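Local coordinates for FixG-related protein (Vibrio parahaemolyticus, PDB 2R39) that is of unknown function but is probably part of a membrane-bound iron-sulfur electron-transport protein, of which this chain is the C-terminal Ig-like domain, at residues A[28-33]-A[60-65]; A[33-38]-A[95-100]. One frame throughout, in Å; residues are numbered along the deposited sequence.

Contact 1: A[28-33]-A[60-65]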
loop_
_atom_site.group_PDB
_atom_site.type_symbol
_atom_site.label_atom_id
_atom_site.label_comp_id
_atom_site.label_asym_id
_atom_site.label_seq_id
_atom_site.Cartn_x
_atom_site.Cartn_y
_atom_site.Cartn_z
ATOM N N ALA A 28 -3.310 -15.251 -12.388
ATOM C CA ALA A 28 -3.362 -15.262 -10.924
ATOM C C ALA A 28 -4.486 -16.156 -10.416
ATOM O O ALA A 28 -5.668 -15.881 -10.686
ATOM C CB ALA A 28 -3.539 -13.835 -10.374
ATOM N N GLY A 29 -4.109 -17.224 -9.705
ATOM C CA GLY A 29 -5.043 -18.027 -8.907
ATOM C C GLY A 29 -5.229 -17.440 -7.510
ATOM O O GLY A 29 -5.693 -18.111 -6.590
ATOM N N GLU A 30 -4.846 -16.176 -7.360
ATOM C CA GLU A 30 -4.963 -15.452 -6.106
ATOM C C GLU A 30 -6.239 -14.647 -6.122
ATOM O O GLU A 30 -6.717 -14.273 -7.189
ATOM C CB GLU A 30 -3.810 -14.476 -5.971
ATOM C CG GLU A 30 -2.477 -15.126 -5.752
ATOM C CD GLU A 30 -1.340 -14.172 -5.933
ATOM O OE1 GLU A 30 -1.514 -13.138 -6.626
ATOM O OE2 GLU A 30 -0.259 -14.464 -5.381
ATOM N N VAL A 31 -6.770 -14.339 -4.945
ATOM C CA VAL A 31 -7.787 -13.306 -4.866
ATOM C C VAL A 31 -7.092 -11.936 -4.794
ATOM O O VAL A 31 -6.083 -11.771 -4.106
ATOM C CB VAL A 31 -8.860 -13.575 -3.739
ATOM C CG1 VAL A 31 -8.237 -13.657 -2.362
ATOM C CG2 VAL A 31 -9.978 -12.536 -3.783
ATOM N N GLU A 32 -7.630 -10.968 -5.521
ATOM C CA GLU A 32 -7.026 -9.655 -5.627
ATOM C C GLU A 32 -7.847 -8.608 -4.888
ATOM O O GLU A 32 -9.068 -8.757 -4.777
ATOM C CB GLU A 32 -6.941 -9.289 -7.106
ATOM C CG GLU A 32 -5.973 -8.182 -7.399
ATOM C CD GLU A 32 -5.654 -8.082 -8.858
ATOM O OE1 GLU A 32 -6.604 -7.887 -9.647
ATOM O OE2 GLU A 32 -4.447 -8.190 -9.201
ATOM N N ASN A 33 -7.175 -7.583 -4.353
ATOM C CA ASN A 33 -7.829 -6.346 -3.899
ATOM C C ASN A 33 -7.074 -5.184 -4.496
ATOM O O ASN A 33 -5.847 -5.227 -4.539
ATOM C CB ASN A 33 -7.757 -6.178 -2.366
ATOM C CG ASN A 33 -8.877 -6.886 -1.618
ATOM O OD1 ASN A 33 -9.144 -6.573 -0.454
ATOM N ND2 ASN A 33 -9.502 -7.859 -2.252
ATOM N N SER A 60 0.985 -11.477 -2.870
ATOM C CA SER A 60 1.679 -10.892 -4.003
ATOM C C SER A 60 1.398 -9.401 -4.029
ATOM O O SER A 60 0.274 -8.962 -3.739
ATOM C CB SER A 60 1.207 -11.527 -5.304
ATOM O OG SER A 60 1.496 -12.907 -5.313
ATOM N N TRP A 61 2.443 -8.634 -4.313
ATOM C CA TRP A 61 2.360 -7.192 -4.486
ATOM C C TRP A 61 2.405 -6.900 -5.984
ATOM O O TRP A 61 3.194 -7.507 -6.725
ATOM C CB TRP A 61 3.542 -6.521 -3.771
ATOM C CG TRP A 61 3.604 -5.021 -3.858
ATOM C CD1 TRP A 61 4.008 -4.265 -4.947
ATOM C CD2 TRP A 61 3.315 -4.087 -2.808
ATOM N NE1 TRP A 61 3.958 -2.924 -4.629
ATOM C CE2 TRP A 61 3.539 -2.789 -3.326
ATOM C CE3 TRP A 61 2.870 -4.220 -1.478
ATOM C CZ2 TRP A 61 3.328 -1.627 -2.559
ATOM C CZ3 TRP A 61 2.672 -3.069 -0.714
ATOM C CH2 TRP A 61 2.898 -1.790 -1.258
ATOM N N TYR A 62 1.554 -5.977 -6.423
ATOM C CA TYR A 62 1.509 -5.550 -7.813
ATOM C C TYR A 62 1.446 -4.028 -7.916
ATOM O O TYR A 62 0.374 -3.433 -7.799
ATOM C CB TYR A 62 0.327 -6.176 -8.541
ATOM C CG TYR A 62 0.292 -7.689 -8.511
ATOM C CD1 TYR A 62 1.041 -8.437 -9.417
ATOM C CD2 TYR A 62 -0.534 -8.368 -7.608
ATOM C CE1 TYR A 62 0.999 -9.836 -9.410
ATOM C CE2 TYR A 62 -0.584 -9.767 -7.588
ATOM C CZ TYR A 62 0.193 -10.491 -8.492
ATOM O OH TYR A 62 0.156 -11.876 -8.491
ATOM N N GLY A 63 2.602 -3.395 -8.098
ATOM C CA GLY A 63 2.657 -1.942 -8.313
ATOM C C GLY A 63 3.912 -1.326 -7.733
ATOM O O GLY A 63 4.822 -2.054 -7.325
ATOM N N LYS A 64 3.961 0.006 -7.681
ATOM C CA LYS A 64 5.129 0.720 -7.142
ATOM C C LYS A 64 5.540 0.258 -5.757
ATOM O O LYS A 64 4.710 0.109 -4.854
ATOM C CB LYS A 64 4.930 2.238 -7.119
ATOM C CG LYS A 64 5.109 2.925 -8.432
ATOM C CD LYS A 64 6.553 2.921 -8.963
ATOM C CE LYS A 64 6.600 3.728 -10.239
ATOM N NZ LYS A 64 7.626 3.306 -11.243
ATOM N N GLN A 65 6.841 0.042 -5.609
ATOM C CA GLN A 65 7.434 -0.419 -4.374
ATOM C C GLN A 65 8.435 0.606 -3.810
ATOM O O GLN A 65 8.532 0.793 -2.598
ATOM C CB GLN A 65 8.161 -1.751 -4.631
ATOM C CG GLN A 65 8.701 -2.368 -3.390
ATOM C CD GLN A 65 9.210 -3.768 -3.595
ATOM O OE1 GLN A 65 10.298 -3.985 -4.145
ATOM N NE2 GLN A 65 8.443 -4.735 -3.110
#
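Glu30 reaches across to Tyr62, whose hydroxyl OH donates a hydrogen bond of 2.8 Å to Glu30 OE1. The carboxylate accepts it on its syn side, 29° out of its own plane, and OE1 lies at the edge of the phenol ring. The two flat groups are strongly turned against each other, with 72° between their planes. Beyond CG the Glu30 chain is extended (chi2 167°), which carries the carboxylate over to the other segment. There its second oxygen meets Ser60: OE2 is modelled as the acceptor of a hydrogen bond from OG, but at 2.3 Å the separation is too short to be trusted in detail. The bond to Tyr62 is the sound part of this close-fitting side. The other side is looser. Glu32 OE2 comes no nearer than 4.2 Å to Tyr62 CD2, approaching the ring obliquely, and makes a weak hydrogen bond to Ser80. Tyr62 itself is exposed, and no touching residue is buried. On this surface of the Ig-like domain, Glu30 lies in the loop leading into strand 31-41, which is separated from the edge strand 60-62 by strand 74-83, backbone-bonded to both.

Contact 2: A[33-38]-A[95-100]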
loop_
_atom_site.group_PDB
_atom_site.type_symbol
_atom_site.label_atom_id
_atom_site.label_comp_id
_atom_site.label_asym_id
_atom_site.label_seq_id
_atom_site.Cartn_x
_atom_site.Cartn_y
_atom_site.Cartn_z
ATOM N N ASN A 33 -7.175 -7.583 -4.353
ATOM C CA ASN A 33 -7.829 -6.346 -3.899
ATOM C C ASN A 33 -7.074 -5.184 -4.496
ATOM O O ASN A 33 -5.847 -5.227 -4.539
ATOM C CB ASN A 33 -7.757 -6.178 -2.366
ATOM C CG ASN A 33 -8.877 -6.886 -1.618
ATOM O OD1 ASN A 33 -9.144 -6.573 -0.454
ATOM N ND2 ASN A 33 -9.502 -7.859 -2.252
ATOM N N THR A 34 -7.781 -4.141 -4.921
ATOM C CA THR A 34 -7.132 -2.943 -5.471
ATOM C C THR A 34 -7.168 -1.746 -4.514
ATOM O O THR A 34 -8.117 -1.574 -3.730
ATOM C CB THR A 34 -7.729 -2.510 -6.823
ATOM O OG1 THR A 34 -9.128 -2.246 -6.665
ATOM C CG2 THR A 34 -7.515 -3.581 -7.893
ATOM N N TYR A 35 -6.123 -0.925 -4.614
ATOM C CA TYR A 35 -5.875 0.215 -3.738
ATOM C C TYR A 35 -5.290 1.377 -4.530
ATOM O O TYR A 35 -4.673 1.172 -5.580
ATOM C CB TYR A 35 -4.856 -0.154 -2.649
ATOM C CG TYR A 35 -5.200 -1.398 -1.862
ATOM C CD1 TYR A 35 -5.932 -1.318 -0.683
ATOM C CD2 TYR A 35 -4.797 -2.663 -2.308
ATOM C CE1 TYR A 35 -6.254 -2.481 0.050
ATOM C CE2 TYR A 35 -5.120 -3.818 -1.594
ATOM C CZ TYR A 35 -5.846 -3.719 -0.420
ATOM O OH TYR A 35 -6.148 -4.860 0.288
ATOM N N THR A 36 -5.457 2.589 -4.006
ATOM C CA THR A 36 -4.661 3.729 -4.461
ATOM C C THR A 36 -3.952 4.373 -3.275
ATOM O O THR A 36 -4.592 4.781 -2.295
ATOM C CB THR A 36 -5.522 4.756 -5.210
ATOM O OG1 THR A 36 -6.195 4.095 -6.286
ATOM C CG2 THR A 36 -4.655 5.881 -5.781
ATOM N N LEU A 37 -2.627 4.427 -3.352
ATOM C CA LEU A 37 -1.833 5.147 -2.362
ATOM C C LEU A 37 -1.625 6.594 -2.815
ATOM O O LEU A 37 -1.302 6.833 -3.963
ATOM C CB LEU A 37 -0.472 4.467 -2.142
ATOM C CG LEU A 37 -0.387 2.961 -1.861
ATOM C CD1 LEU A 37 1.050 2.555 -1.461
ATOM C CD2 LEU A 37 -1.355 2.508 -0.815
ATOM N N LYS A 38 -1.829 7.547 -1.910
ATOM C CA LYS A 38 -1.473 8.947 -2.154
ATOM C C LYS A 38 -0.281 9.300 -1.277
ATOM O O LYS A 38 -0.339 9.158 -0.058
ATOM C CB LYS A 38 -2.654 9.866 -1.834
ATOM C CG LYS A 38 -2.362 11.363 -1.994
ATOM C CD LYS A 38 -3.582 12.232 -1.654
ATOM C CE LYS A 38 -4.678 12.111 -2.712
ATOM N NZ LYS A 38 -5.876 12.994 -2.463
ATOM N N ILE A 95 -4.640 -5.144 7.486
ATOM C CA ILE A 95 -3.318 -4.935 6.937
ATOM C C ILE A 95 -2.920 -3.492 7.217
ATOM O O ILE A 95 -3.768 -2.676 7.578
ATOM C CB ILE A 95 -3.269 -5.245 5.395
ATOM C CG1 ILE A 95 -4.273 -4.356 4.628
ATOM C CG2 ILE A 95 -3.588 -6.771 5.126
ATOM C CD1 ILE A 95 -4.120 -4.339 3.066
ATOM N N GLN A 96 -1.638 -3.187 7.049
ATOM C CA GLN A 96 -1.165 -1.820 7.101
ATOM C C GLN A 96 -0.267 -1.638 5.924
ATOM O O GLN A 96 0.604 -2.487 5.676
ATOM C CB GLN A 96 -0.252 -1.612 8.296
ATOM C CG GLN A 96 -0.899 -1.210 9.575
ATOM C CD GLN A 96 0.176 -0.982 10.603
ATOM O OE1 GLN A 96 1.308 -1.474 10.442
ATOM N NE2 GLN A 96 -0.138 -0.219 11.628
ATOM N N PHE A 97 -0.456 -0.528 5.218
ATOM C CA PHE A 97 0.519 -0.063 4.260
ATOM C C PHE A 97 1.535 0.820 4.974
ATOM O O PHE A 97 1.191 1.603 5.895
ATOM C CB PHE A 97 -0.170 0.692 3.146
ATOM C CG PHE A 97 -0.995 -0.193 2.247
ATOM C CD1 PHE A 97 -0.388 -0.944 1.251
ATOM C CD2 PHE A 97 -2.379 -0.258 2.395
ATOM C CE1 PHE A 97 -1.144 -1.757 0.409
ATOM C CE2 PHE A 97 -3.139 -1.068 1.557
ATOM C CZ PHE A 97 -2.515 -1.819 0.568
ATOM N N ILE A 98 2.797 0.671 4.586
ATOM C CA ILE A 98 3.847 1.338 5.305
ATOM C C ILE A 98 4.696 2.089 4.313
ATOM O O ILE A 98 5.170 1.503 3.332
ATOM C CB ILE A 98 4.658 0.333 6.140
ATOM C CG1 ILE A 98 3.720 -0.346 7.167
ATOM C CG2 ILE A 98 5.872 1.027 6.827
ATOM C CD1 ILE A 98 4.120 -1.752 7.509
ATOM N N LEU A 99 4.847 3.391 4.547
ATOM C CA LEU A 99 5.787 4.180 3.764
ATOM C C LEU A 99 7.050 4.327 4.615
ATOM O O LEU A 99 6.986 4.758 5.764
ATOM C CB LEU A 99 5.189 5.560 3.407
ATOM C CG LEU A 99 6.160 6.500 2.675
ATOM C CD1 LEU A 99 5.406 7.463 1.778
ATOM C CD2 LEU A 99 7.036 7.262 3.652
ATOM N N THR A 100 8.180 3.933 4.058
ATOM C CA THR A 100 9.452 4.078 4.735
ATOM C C THR A 100 10.300 5.108 3.993
ATOM O O THR A 100 10.584 4.938 2.814
ATOM C CB THR A 100 10.203 2.732 4.799
ATOM O OG1 THR A 100 9.390 1.782 5.501
ATOM C CG2 THR A 100 11.548 2.892 5.537
#
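The hydroxyl of Tyr35 donates a hydrogen bond to the backbone O of Arg113 in strand 106-115, which gives the hydroxyl of this buried residue a partner at the far end of the ring. Beside the Tyr35 hydroxyl sits the methyl end of Ile95, with CD1 3.5 Å from Tyr35 OH. The two side chains arrive from opposite directions. Ile95 CG1 stands between its backbone N and carbonyl carbon (chi1 58°), and from there the chain runs on extended to bring CD1 to the phenol. The main body of the Tyr35 ring is met by Phe97 in a T-shaped (edge-to-face) stack. Phe97 CZ lies over the centre of the phenol, 3.5 Å above its plane, and the ring planes are inclined at 69° with centroids 4.8 Å apart. Tyr35 and Leu37 belong to strand 31-41 of one antiparallel sheet, Ile95 and Phe97 to strand 92-101 of the other, so these side chains interlock in the core of the Ig-like beta sandwich. The strand axes approach to 10.1 Å and cross at -33°, a geometry characteristic of aligned packing of two twisted sheets. Leu37 completes the contact at the Phe97 ring. Its CD2 makes a CH-pi contact over one face, 4.2 Å from the centroid and displaced toward CG and CD1, while the rim of the same ring is turned to Tyr35. Val15 of strand 11-17 touches both Leu37 and Phe97, and Leu81 of strand 74-83 touches both Tyr35 and Ile95.

Both contacts use strand 31-41, and their ranges share Asn33; their centres are about 12 Å apart. Along the chain the segments alternate, in the order 28-33, 33-38, 60-65 and 95-100. Contact 1 spans strand 74-83 at the domain surface, whereas contact 2 joins that sheet to the opposing one near the centre of the chain. Trp61, between Ser60 and Tyr62, leaves the backbone on the side away from 28-33, and its CZ3 packs 4.2 Å from Phe97 CE1. Contact 1 ties the start of strand 31-41 and the loop before it to the edge strand of the same sheet, while further along the same strand packs into the hydrophobic core between the sheets of this C-terminal Ig-like domain.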